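Lipoprotein signal peptidase (Staphylococcus aureus, PDB 6RYO) probably cleaves the signal peptides from bacterial prolipoproteins in the cell membrane, as an aspartic-type endopeptidase of the peptidase A8 family. Local coordinates at residues F40-I43 / F44-T48; I31-S34 / I35-V39; Y50-A53 / T54-I58. All blocks are in the same frame, centred on the assembly; numbering follows the deposited sequence.

Contact 1. Residues F40-I43 / F44-T48; sequences FVVI and FDQVT. With OLC ((2R)-2,3-dihydroxypropyl (9Z)-octadec-9-enoate), chain F; OLC ((2R)-2,3-dihydroxypropyl (9Z)-octadec-9-enoate), chain E.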
loop_
_atom_site.group_PDB
_atom_site.type_symbol
_atom_site.label_atom_id
_atom_site.label_comp_id
_atom_site.label_asym_id
_atom_site.label_seq_id
_atom_site.Cartn_x
_atom_site.Cartn_y
_atom_site.Cartn_z
ATOM N N PHE A 40 6.007 -4.941 9.638
ATOM C CA PHE A 40 6.713 -5.728 8.631
ATOM C C PHE A 40 6.396 -5.261 7.214
ATOM O O PHE A 40 7.266 -5.313 6.339
ATOM C CB PHE A 40 6.380 -7.214 8.788
ATOM C CG PHE A 40 7.325 -7.956 9.694
ATOM C CD1 PHE A 40 8.613 -8.253 9.279
ATOM C CD2 PHE A 40 6.923 -8.364 10.956
ATOM C CE1 PHE A 40 9.485 -8.936 10.108
ATOM C CE2 PHE A 40 7.790 -9.048 11.788
ATOM C CZ PHE A 40 9.072 -9.335 11.364
ATOM N N VAL A 41 5.168 -4.800 6.968
ATOM C CA VAL A 41 4.807 -4.327 5.633
ATOM C C VAL A 41 5.521 -3.017 5.318
ATOM O O VAL A 41 6.081 -2.842 4.230
ATOM C CB VAL A 41 3.279 -4.181 5.505
ATOM C CG1 VAL A 41 2.920 -3.464 4.211
ATOM C CG2 VAL A 41 2.612 -5.543 5.552
ATOM N N VAL A 42 5.508 -2.076 6.265
ATOM C CA VAL A 42 6.135 -0.775 6.036
ATOM C C VAL A 42 7.641 -0.926 5.869
ATOM O O VAL A 42 8.253 -0.274 5.013
ATOM C CB VAL A 42 5.785 0.195 7.178
ATOM C CG1 VAL A 42 6.618 1.462 7.074
ATOM C CG2 VAL A 42 4.309 0.533 7.144
ATOM N N ILE A 43 8.264 -1.777 6.688
ATOM C CA ILE A 43 9.705 -1.996 6.581
ATOM C C ILE A 43 10.064 -2.492 5.186
ATOM O O ILE A 43 10.932 -1.926 4.510
ATOM C CB ILE A 43 10.185 -2.978 7.668
ATOM C CG1 ILE A 43 10.111 -2.329 9.050
ATOM C CG2 ILE A 43 11.607 -3.439 7.386
ATOM C CD1 ILE A 43 11.059 -1.171 9.225
ATOM N N PHE A 44 9.382 -3.543 4.724
ATOM C CA PHE A 44 9.709 -4.119 3.424
ATOM C C PHE A 44 9.326 -3.196 2.274
ATOM O O PHE A 44 9.980 -3.214 1.227
ATOM C CB PHE A 44 9.031 -5.476 3.260
ATOM C CG PHE A 44 9.787 -6.607 3.894
ATOM C CD1 PHE A 44 10.966 -7.067 3.332
ATOM C CD2 PHE A 44 9.323 -7.211 5.051
ATOM C CE1 PHE A 44 11.668 -8.106 3.911
ATOM C CE2 PHE A 44 10.020 -8.251 5.635
ATOM C CZ PHE A 44 11.194 -8.699 5.063
ATOM N N ASP A 45 8.275 -2.392 2.436
ATOM C CA ASP A 45 7.934 -1.432 1.392
ATOM C C ASP A 45 8.973 -0.323 1.313
ATOM O O ASP A 45 9.428 0.042 0.223
ATOM C CB ASP A 45 6.542 -0.853 1.633
ATOM C CG ASP A 45 6.289 0.405 0.828
ATOM O OD1 ASP A 45 6.578 1.510 1.335
ATOM O OD2 ASP A 45 5.824 0.287 -0.326
ATOM N N GLN A 46 9.361 0.228 2.465
ATOM C CA GLN A 46 10.319 1.327 2.468
ATOM C C GLN A 46 11.710 0.856 2.061
ATOM O O GLN A 46 12.436 1.580 1.368
ATOM C CB GLN A 46 10.351 1.989 3.845
ATOM C CG GLN A 46 9.145 2.871 4.123
ATOM C CD GLN A 46 9.017 4.005 3.124
ATOM O OE1 GLN A 46 9.999 4.675 2.798
ATOM N NE2 GLN A 46 7.806 4.221 2.624
ATOM N N VAL A 47 12.099 -0.349 2.479
ATOM C CA VAL A 47 13.411 -0.871 2.109
ATOM C C VAL A 47 13.482 -1.118 0.606
ATOM O O VAL A 47 14.398 -0.639 -0.072
ATOM C CB VAL A 47 13.734 -2.145 2.911
ATOM C CG1 VAL A 47 14.889 -2.893 2.269
ATOM C CG2 VAL A 47 14.073 -1.791 4.355
ATOM N N THR A 48 12.506 -1.850 0.060
ATOM C CA THR A 48 12.512 -2.158 -1.369
ATOM C C THR A 48 12.467 -0.887 -2.209
ATOM O O THR A 48 13.191 -0.765 -3.205
ATOM C CB THR A 48 11.334 -3.068 -1.718
ATOM O OG1 THR A 48 10.132 -2.538 -1.145
ATOM C CG2 THR A 48 11.573 -4.479 -1.196
HETATM C C10 OLC F . 5.767 -10.109 3.325
HETATM C C9 OLC F . 5.274 -10.165 4.543
HETATM C C11 OLC F . 5.942 -8.765 2.621
HETATM C C8 OLC F . 4.866 -8.889 5.278
HETATM C C24 OLC F . 2.348 -13.300 16.431
HETATM C C12 OLC F . 6.843 -8.963 1.404
HETATM C C7 OLC F . 4.171 -9.216 6.602
HETATM C C13 OLC F . 7.292 -7.607 0.867
HETATM C C6 OLC F . 4.147 -10.723 6.852
HETATM C C14 OLC F . 8.723 -7.721 0.346
HETATM C C5 OLC F . 3.528 -11.012 8.217
HETATM C C4 OLC F . 4.590 -10.850 9.301
HETATM C C3 OLC F . 4.291 -11.817 10.442
HETATM C C2 OLC F . 2.915 -11.514 11.032
HETATM C C21 OLC F . 1.522 -12.827 14.118
HETATM C C1 OLC F . 2.541 -12.617 12.016
HETATM C C22 OLC F . 1.915 -13.924 15.107
HETATM O O19 OLC F . 2.166 -13.666 11.611
HETATM O O25 OLC F . 1.668 -13.909 17.494
HETATM O O23 OLC F . 0.819 -14.770 15.323
HETATM O O20 OLC F . 2.645 -12.406 13.397
HETATM C C10 OLC E . 9.156 1.489 10.864
HETATM C C9 OLC E . 7.846 1.573 10.769
HETATM C C11 OLC E . 9.814 1.315 12.232
HETATM C C8 OLC E . 6.983 1.501 12.027
HETATM C C24 OLC E . -4.830 -0.448 14.847
HETATM C C12 OLC E . 11.329 1.287 12.057
HETATM C C7 OLC E . 5.581 2.008 11.703
HETATM C C6 OLC E . 4.755 0.876 11.096
HETATM C C5 OLC E . 3.281 1.124 11.397
HETATM C C4 OLC E . 3.066 1.082 12.910
HETATM C C3 OLC E . 1.719 1.713 13.258
HETATM C C2 OLC E . 0.610 1.011 12.477
HETATM C C21 OLC E . -2.976 0.586 13.559
HETATM C C1 OLC E . -0.708 1.113 13.240
HETATM C C22 OLC E . -3.734 -0.712 13.817
HETATM O O19 OLC E . -0.808 1.860 14.156
HETATM O O25 OLC E . -4.240 -0.153 16.083
HETATM O O23 OLC E . -4.307 -1.157 12.620
HETATM O O20 OLC E . -1.795 0.313 12.860
#
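Phe-40 and Phe-44, one turn apart, meet in a local i to i+4 contact in the middle of alpha-helix 31-55, most of it predicted to span the membrane. Four successive backbone bonds tie 40-43 to 44-48. Gln-46 N donates to Val-42 O at 2.8 Å, with 165° at the hydrogen. The longest of the four joins Phe-44 N to Phe-40 O at 3.2 Å. The two phenyl rings point the same way. Phe-44 CE2 comes to the edge of the Phe-40 ring, 3.9 Å from CD1 of Phe-40. The rings lie edge to edge with their planes nearly parallel, about 20° apart. The Phe-44 side chain leans back along the helix because its CG stands anti to the carbonyl carbon (chi1 -83°). The acyl tail of one monoolein, OLC of chain F, runs past both phenylalanines. Its C7 lies 3.7 Å from Phe-40 CB, and its C13 lies 3.6 Å from Phe-44 CB. A second monoolein, OLC of chain E, lies against Val-42 and Ile-43. The helix therefore presents an oily, lipid-coated side. Asp-45 and Gln-46 turn to protein partners. Asp-45 OD1 forms a salt bridge with Lys-49, and OD2 accepts a hydrogen bond from Ala-159 N at the start of helix 158-174. Gln-46 NE2 bonds Asp-133. Asp-45 thus links this helix to the one that carries the predicted catalytic Asp-160. At the edge of the Phe-44 ring, near its plane, Phe-40 O lies 3.1 Å from CD2 of Phe-44.

Contact 2. Residues I31-S34 / I35-V39; sequences IGTS and ILIAV. With OLC ((2R)-2,3-dihydroxypropyl (9Z)-octadec-9-enoate), chain F; OLC ((2R)-2,3-dihydroxypropyl (9Z)-octadec-9-enoate), chain E.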
loop_
_atom_site.group_PDB
_atom_site.type_symbol
_atom_site.label_atom_id
_atom_site.label_comp_id
_atom_site.label_asym_id
_atom_site.label_seq_id
_atom_site.Cartn_x
_atom_site.Cartn_y
_atom_site.Cartn_z
ATOM N N ILE A 31 -3.842 -6.158 19.082
ATOM C CA ILE A 31 -2.918 -5.057 18.823
ATOM C C ILE A 31 -1.508 -5.580 18.557
ATOM O O ILE A 31 -0.774 -5.022 17.733
ATOM C CB ILE A 31 -2.948 -4.055 19.991
ATOM C CG1 ILE A 31 -1.945 -2.921 19.762
ATOM C CG2 ILE A 31 -2.679 -4.761 21.308
ATOM C CD1 ILE A 31 -1.937 -1.878 20.857
ATOM N N GLY A 32 -1.108 -6.655 19.239
ATOM C CA GLY A 32 0.222 -7.199 19.018
ATOM C C GLY A 32 0.411 -7.727 17.608
ATOM O O GLY A 32 1.440 -7.481 16.975
ATOM N N THR A 33 -0.585 -8.449 17.092
ATOM C CA THR A 33 -0.484 -8.986 15.739
ATOM C C THR A 33 -0.669 -7.895 14.691
ATOM O O THR A 33 0.028 -7.884 13.669
ATOM C CB THR A 33 -1.512 -10.102 15.535
ATOM O OG1 THR A 33 -1.290 -11.149 16.490
ATOM C CG2 THR A 33 -1.401 -10.677 14.130
ATOM N N SER A 34 -1.596 -6.965 14.930
ATOM C CA SER A 34 -1.919 -5.958 13.922
ATOM C C SER A 34 -0.746 -5.019 13.659
ATOM O O SER A 34 -0.460 -4.685 12.503
ATOM C CB SER A 34 -3.150 -5.167 14.358
ATOM O OG SER A 34 -4.261 -6.029 14.541
ATOM N N ILE A 35 -0.055 -4.587 14.716
ATOM C CA ILE A 35 0.987 -3.574 14.558
ATOM C C ILE A 35 2.212 -4.157 13.860
ATOM O O ILE A 35 2.754 -3.553 12.926
ATOM C CB ILE A 35 1.346 -2.959 15.922
ATOM C CG1 ILE A 35 0.207 -2.054 16.401
ATOM C CG2 ILE A 35 2.660 -2.194 15.838
ATOM C CD1 ILE A 35 0.540 -1.257 17.634
ATOM N N LEU A 36 2.669 -5.337 14.292
ATOM C CA LEU A 36 3.850 -5.921 13.662
ATOM C C LEU A 36 3.563 -6.397 12.243
ATOM O O LEU A 36 4.499 -6.524 11.446
ATOM C CB LEU A 36 4.416 -7.062 14.518
ATOM C CG LEU A 36 3.699 -8.398 14.728
ATOM C CD1 LEU A 36 4.048 -9.376 13.627
ATOM C CD2 LEU A 36 4.074 -8.982 16.080
ATOM N N ILE A 37 2.299 -6.662 11.910
ATOM C CA ILE A 37 1.928 -6.813 10.506
ATOM C C ILE A 37 2.157 -5.500 9.769
ATOM O O ILE A 37 2.782 -5.463 8.704
ATOM C CB ILE A 37 0.470 -7.291 10.377
ATOM C CG1 ILE A 37 0.371 -8.791 10.655
ATOM C CG2 ILE A 37 -0.080 -6.970 8.997
ATOM C CD1 ILE A 37 -1.024 -9.356 10.493
ATOM N N ALA A 38 1.666 -4.399 10.341
ATOM C CA ALA A 38 1.913 -3.086 9.756
ATOM C C ALA A 38 3.397 -2.741 9.784
ATOM O O ALA A 38 3.907 -2.093 8.862
ATOM C CB ALA A 38 1.099 -2.021 10.492
ATOM N N VAL A 39 4.107 -3.166 10.830
ATOM C CA VAL A 39 5.543 -2.906 10.908
ATOM C C VAL A 39 6.279 -3.642 9.795
ATOM O O VAL A 39 7.083 -3.050 9.065
ATOM C CB VAL A 39 6.085 -3.290 12.296
ATOM C CG1 VAL A 39 7.601 -3.399 12.261
ATOM C CG2 VAL A 39 5.654 -2.265 13.334
HETATM C C10 OLC F . 5.767 -10.109 3.325
HETATM C C9 OLC F . 5.274 -10.165 4.543
HETATM C C11 OLC F . 5.942 -8.765 2.621
HETATM C C8 OLC F . 4.866 -8.889 5.278
HETATM C C24 OLC F . 2.348 -13.300 16.431
HETATM C C12 OLC F . 6.843 -8.963 1.404
HETATM C C7 OLC F . 4.171 -9.216 6.602
HETATM C C13 OLC F . 7.292 -7.607 0.867
HETATM C C6 OLC F . 4.147 -10.723 6.852
HETATM C C14 OLC F . 8.723 -7.721 0.346
HETATM C C5 OLC F . 3.528 -11.012 8.217
HETATM C C4 OLC F . 4.590 -10.850 9.301
HETATM C C3 OLC F . 4.291 -11.817 10.442
HETATM C C2 OLC F . 2.915 -11.514 11.032
HETATM C C21 OLC F . 1.522 -12.827 14.118
HETATM C C1 OLC F . 2.541 -12.617 12.016
HETATM C C22 OLC F . 1.915 -13.924 15.107
HETATM O O19 OLC F . 2.166 -13.666 11.611
HETATM O O25 OLC F . 1.668 -13.909 17.494
HETATM O O23 OLC F . 0.819 -14.770 15.323
HETATM O O20 OLC F . 2.645 -12.406 13.397
HETATM C C10 OLC E . 9.156 1.489 10.864
HETATM C C9 OLC E . 7.846 1.573 10.769
HETATM C C11 OLC E . 9.814 1.315 12.232
HETATM C C8 OLC E . 6.983 1.501 12.027
HETATM C C24 OLC E . -4.830 -0.448 14.847
HETATM C C12 OLC E . 11.329 1.287 12.057
HETATM C C7 OLC E . 5.581 2.008 11.703
HETATM C C6 OLC E . 4.755 0.876 11.096
HETATM C C5 OLC E . 3.281 1.124 11.397
HETATM C C4 OLC E . 3.066 1.082 12.910
HETATM C C3 OLC E . 1.719 1.713 13.258
HETATM C C2 OLC E . 0.610 1.011 12.477
HETATM C C21 OLC E . -2.976 0.586 13.559
HETATM C C1 OLC E . -0.708 1.113 13.240
HETATM C C22 OLC E . -3.734 -0.712 13.817
HETATM O O19 OLC E . -0.808 1.860 14.156
HETATM O O25 OLC E . -4.240 -0.153 16.083
HETATM O O23 OLC E . -4.307 -1.157 12.620
HETATM O O20 OLC E . -1.795 0.313 12.860
#
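Ile-31 and Ile-35 pack side by side on the first turns of helix 31-55, in a local i to i+4 contact. Among the apolar touches, Ile-31 CG1 lies 3.7 Å from Ile-35 CD1. The Ile-31 side chain is fully extended, with chi1 178° and chi2 179°, which lays CG1 and CD1 beside the end of Ile-35. Thr-33 and Ile-37 form a similar pair, with Thr-33 CG2 3.9 Å from Ile-37 CD1.

Three backbone bonds are i to i+4 alpha-helical bonds. Ile-35 N, Ile-37 N and Ala-38 N donate to Ile-31 O, Thr-33 O and Ser-34 O. The Ala-38 N to Ser-34 O bond measures 3.0 Å. Leu-36 N stands farther off, 3.7 Å from Gly-32 O. Instead the Leu-36 side chain meets that oxygen. Its CG lies between the backbone N and the carbonyl carbon (chi1 68°), which brings Leu-36 CD2 to 3.2 Å from Gly-32 O. Ser-34 OG bonds the carbonyl oxygen of Phe-30, the residue just before the helix, so this buried hydroxyl has a partner.

Lipid contacts come from two monooleins. Leu-36 CD1 lies 3.3 Å from the ester oxygen O20 of OLC chain F, and Thr-33 CG2 lies 3.6 Å from its glycerol carbon C21. Ala-38 CB touches C2 of OLC chain E at 3.7 Å.

Helix 114-137 packs against this part of helix 31-55: Ser-34 touches Gln-117, while Ile-37 rests on Val-118, Ser-121 and Leu-122.

Contact 3. Residues Y50-A53 / T54-I58; sequences YIIA and TTMKI. With OLC ((2R)-2,3-dihydroxypropyl (9Z)-octadec-9-enoate), chain G.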
loop_
_atom_site.group_PDB
_atom_site.type_symbol
_atom_site.label_atom_id
_atom_site.label_comp_id
_atom_site.label_asym_id
_atom_site.label_seq_id
_atom_site.Cartn_x
_atom_site.Cartn_y
_atom_site.Cartn_z
ATOM N N TYR A 50 13.655 1.945 -1.354
ATOM C CA TYR A 50 14.953 2.594 -1.232
ATOM C C TYR A 50 16.036 1.853 -2.006
ATOM O O TYR A 50 16.956 2.486 -2.536
ATOM C CB TYR A 50 15.341 2.713 0.241
ATOM C CG TYR A 50 16.702 3.329 0.467
ATOM C CD1 TYR A 50 17.815 2.535 0.710
ATOM C CD2 TYR A 50 16.874 4.706 0.433
ATOM C CE1 TYR A 50 19.061 3.096 0.917
ATOM C CE2 TYR A 50 18.117 5.276 0.638
ATOM C CZ TYR A 50 19.206 4.467 0.879
ATOM O OH TYR A 50 20.445 5.033 1.083
ATOM N N ILE A 51 15.958 0.522 -2.069
ATOM C CA ILE A 51 16.952 -0.238 -2.820
ATOM C C ILE A 51 16.893 0.129 -4.298
ATOM O O ILE A 51 17.928 0.304 -4.952
ATOM C CB ILE A 51 16.754 -1.751 -2.602
ATOM C CG1 ILE A 51 16.834 -2.104 -1.115
ATOM C CG2 ILE A 51 17.784 -2.543 -3.386
ATOM C CD1 ILE A 51 18.070 -1.590 -0.420
ATOM N N ILE A 52 15.680 0.276 -4.838
ATOM C CA ILE A 52 15.523 0.635 -6.245
ATOM C C ILE A 52 16.029 2.050 -6.499
ATOM O O ILE A 52 16.617 2.335 -7.550
ATOM C CB ILE A 52 14.051 0.478 -6.673
ATOM C CG1 ILE A 52 13.545 -0.925 -6.340
ATOM C CG2 ILE A 52 13.891 0.766 -8.157
ATOM C CD1 ILE A 52 14.428 -2.021 -6.866
ATOM N N ALA A 53 15.808 2.957 -5.545
ATOM C CA ALA A 53 16.206 4.348 -5.733
ATOM C C ALA A 53 17.721 4.510 -5.787
ATOM O O ALA A 53 18.220 5.408 -6.474
ATOM C CB ALA A 53 15.621 5.212 -4.617
ATOM N N THR A 54 18.465 3.664 -5.076
ATOM C CA THR A 54 19.908 3.831 -4.952
ATOM C C THR A 54 20.718 2.899 -5.847
ATOM O O THR A 54 21.935 3.086 -5.965
ATOM C CB THR A 54 20.336 3.630 -3.494
ATOM O OG1 THR A 54 19.939 2.326 -3.054
ATOM C CG2 THR A 54 19.678 4.672 -2.607
ATOM N N THR A 55 20.086 1.912 -6.481
ATOM C CA THR A 55 20.788 1.007 -7.382
ATOM C C THR A 55 20.478 1.245 -8.850
ATOM O O THR A 55 21.180 0.694 -9.706
ATOM C CB THR A 55 20.460 -0.457 -7.048
ATOM O OG1 THR A 55 19.078 -0.577 -6.687
ATOM C CG2 THR A 55 21.333 -0.957 -5.917
ATOM N N MET A 56 19.464 2.044 -9.170
ATOM C CA MET A 56 18.992 2.166 -10.540
ATOM C C MET A 56 18.748 3.630 -10.876
ATOM O O MET A 56 18.820 4.514 -10.019
ATOM C CB MET A 56 17.708 1.355 -10.760
ATOM C CG MET A 56 17.821 -0.109 -10.371
ATOM S SD MET A 56 16.235 -0.960 -10.439
ATOM C CE MET A 56 15.813 -0.743 -12.166
ATOM N N LYS A 57 18.463 3.872 -12.150
ATOM C CA LYS A 57 18.054 5.170 -12.659
ATOM C C LYS A 57 16.626 5.075 -13.175
ATOM O O LYS A 57 16.118 3.985 -13.453
ATOM C CB LYS A 57 18.991 5.639 -13.775
ATOM C CG LYS A 57 20.443 5.721 -13.359
ATOM C CD LYS A 57 21.362 5.281 -14.483
ATOM C CE LYS A 57 21.194 6.153 -15.716
ATOM N NZ LYS A 57 22.099 5.715 -16.816
ATOM N N ILE A 58 15.969 6.233 -13.282
ATOM C CA ILE A 58 14.605 6.261 -13.797
ATOM C C ILE A 58 14.593 5.704 -15.212
ATOM O O ILE A 58 15.366 6.139 -16.076
ATOM C CB ILE A 58 14.039 7.687 -13.759
ATOM C CG1 ILE A 58 14.456 8.401 -12.471
ATOM C CG2 ILE A 58 12.523 7.652 -13.873
ATOM C CD1 ILE A 58 13.778 7.880 -11.234
HETATM C C10 OLC G . 8.504 -8.183 -4.995
HETATM C C9 OLC G . 9.485 -7.439 -4.525
HETATM C C11 OLC G . 8.647 -8.921 -6.324
HETATM C C8 OLC G . 10.801 -7.288 -5.287
HETATM C C24 OLC G . 20.331 -3.808 -10.668
HETATM C C12 OLC G . 8.145 -10.357 -6.167
HETATM C C7 OLC G . 11.851 -6.685 -4.355
HETATM C C13 OLC G . 6.669 -10.438 -6.549
HETATM C C6 OLC G . 13.021 -6.124 -5.163
HETATM C C5 OLC G . 14.200 -5.878 -4.223
HETATM C C4 OLC G . 15.181 -4.891 -4.853
HETATM C C3 OLC G . 16.073 -5.609 -5.862
HETATM C C2 OLC G . 17.026 -4.603 -6.507
HETATM C C21 OLC G . 19.517 -5.587 -9.113
HETATM C C1 OLC G . 18.144 -5.352 -7.228
HETATM C C22 OLC G . 20.753 -4.945 -9.740
HETATM O O19 OLC G . 18.358 -6.487 -6.958
HETATM O O25 OLC G . 21.398 -3.477 -11.513
HETATM O O23 OLC G . 21.585 -4.442 -8.733
HETATM O O20 OLC G . 18.920 -4.707 -8.201
#
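Thr-54 packs on Tyr-50 one turn back, in a local contact at the C-terminal end of helix 31-55. Its CG2 sits over one face of the tyrosine ring, 3.8 Å from the centroid and 22° off the ring normal, a CH-pi contact. Its OG1 takes the place between backbone N and carbonyl carbon (chi1 58°), from which it reaches back to bond Tyr-50 O at 3.0 Å. Thr-54 N bonds the same oxygen at 3.2 Å. The two donors approach from opposite faces of the carbonyl plane, so this carbonyl is gripped twice. At Thr-55 the backbone N makes a weak bond to Ile-51 O, whose position is less sure. Met-56 is the first residue to leave helical backbone angles. Its N bonds Ile-52 O only weakly, and its SD lies 3.7 Å from Ile-52 CG2. The other Ile-52 branch ends in CD1, 3.6 Å from C4 of monoolein OLC chain G. Lys-57 N then bonds Asp-60 OD2, and Ile-58 touches Arg-75 of strand 69-76, which Ile-52 and Ala-53 also meet. Helical bonds that weaken and give way to extended backbone are typical of a helix C-terminus, here where the predicted transmembrane helix leads to strand 61-63.

Overall arrangement
The three contacts follow one another along the single helix 31-55: contact 2 near its start, contact 1 in the middle and contact 3 at its end. Centres of contacts 2 and 1 are about 13 Å apart, and those of 1 and 3 about 15 Å. Contacts 2 and 3 lie about 28 Å apart between centres. Two monooleins, OLC of chains E and F, span contacts 2 and 1, whereas contact 3 meets a third, chain G. Contact 1 is nearest the predicted catalytic pair, with the Asp-45 side chain about 7 Å from those of Asp-142 and Asp-160. In contact 3, the Ile-52 side chain is about 8 Å from that of Asp-142. Contact 2 lies away from the annotated sites.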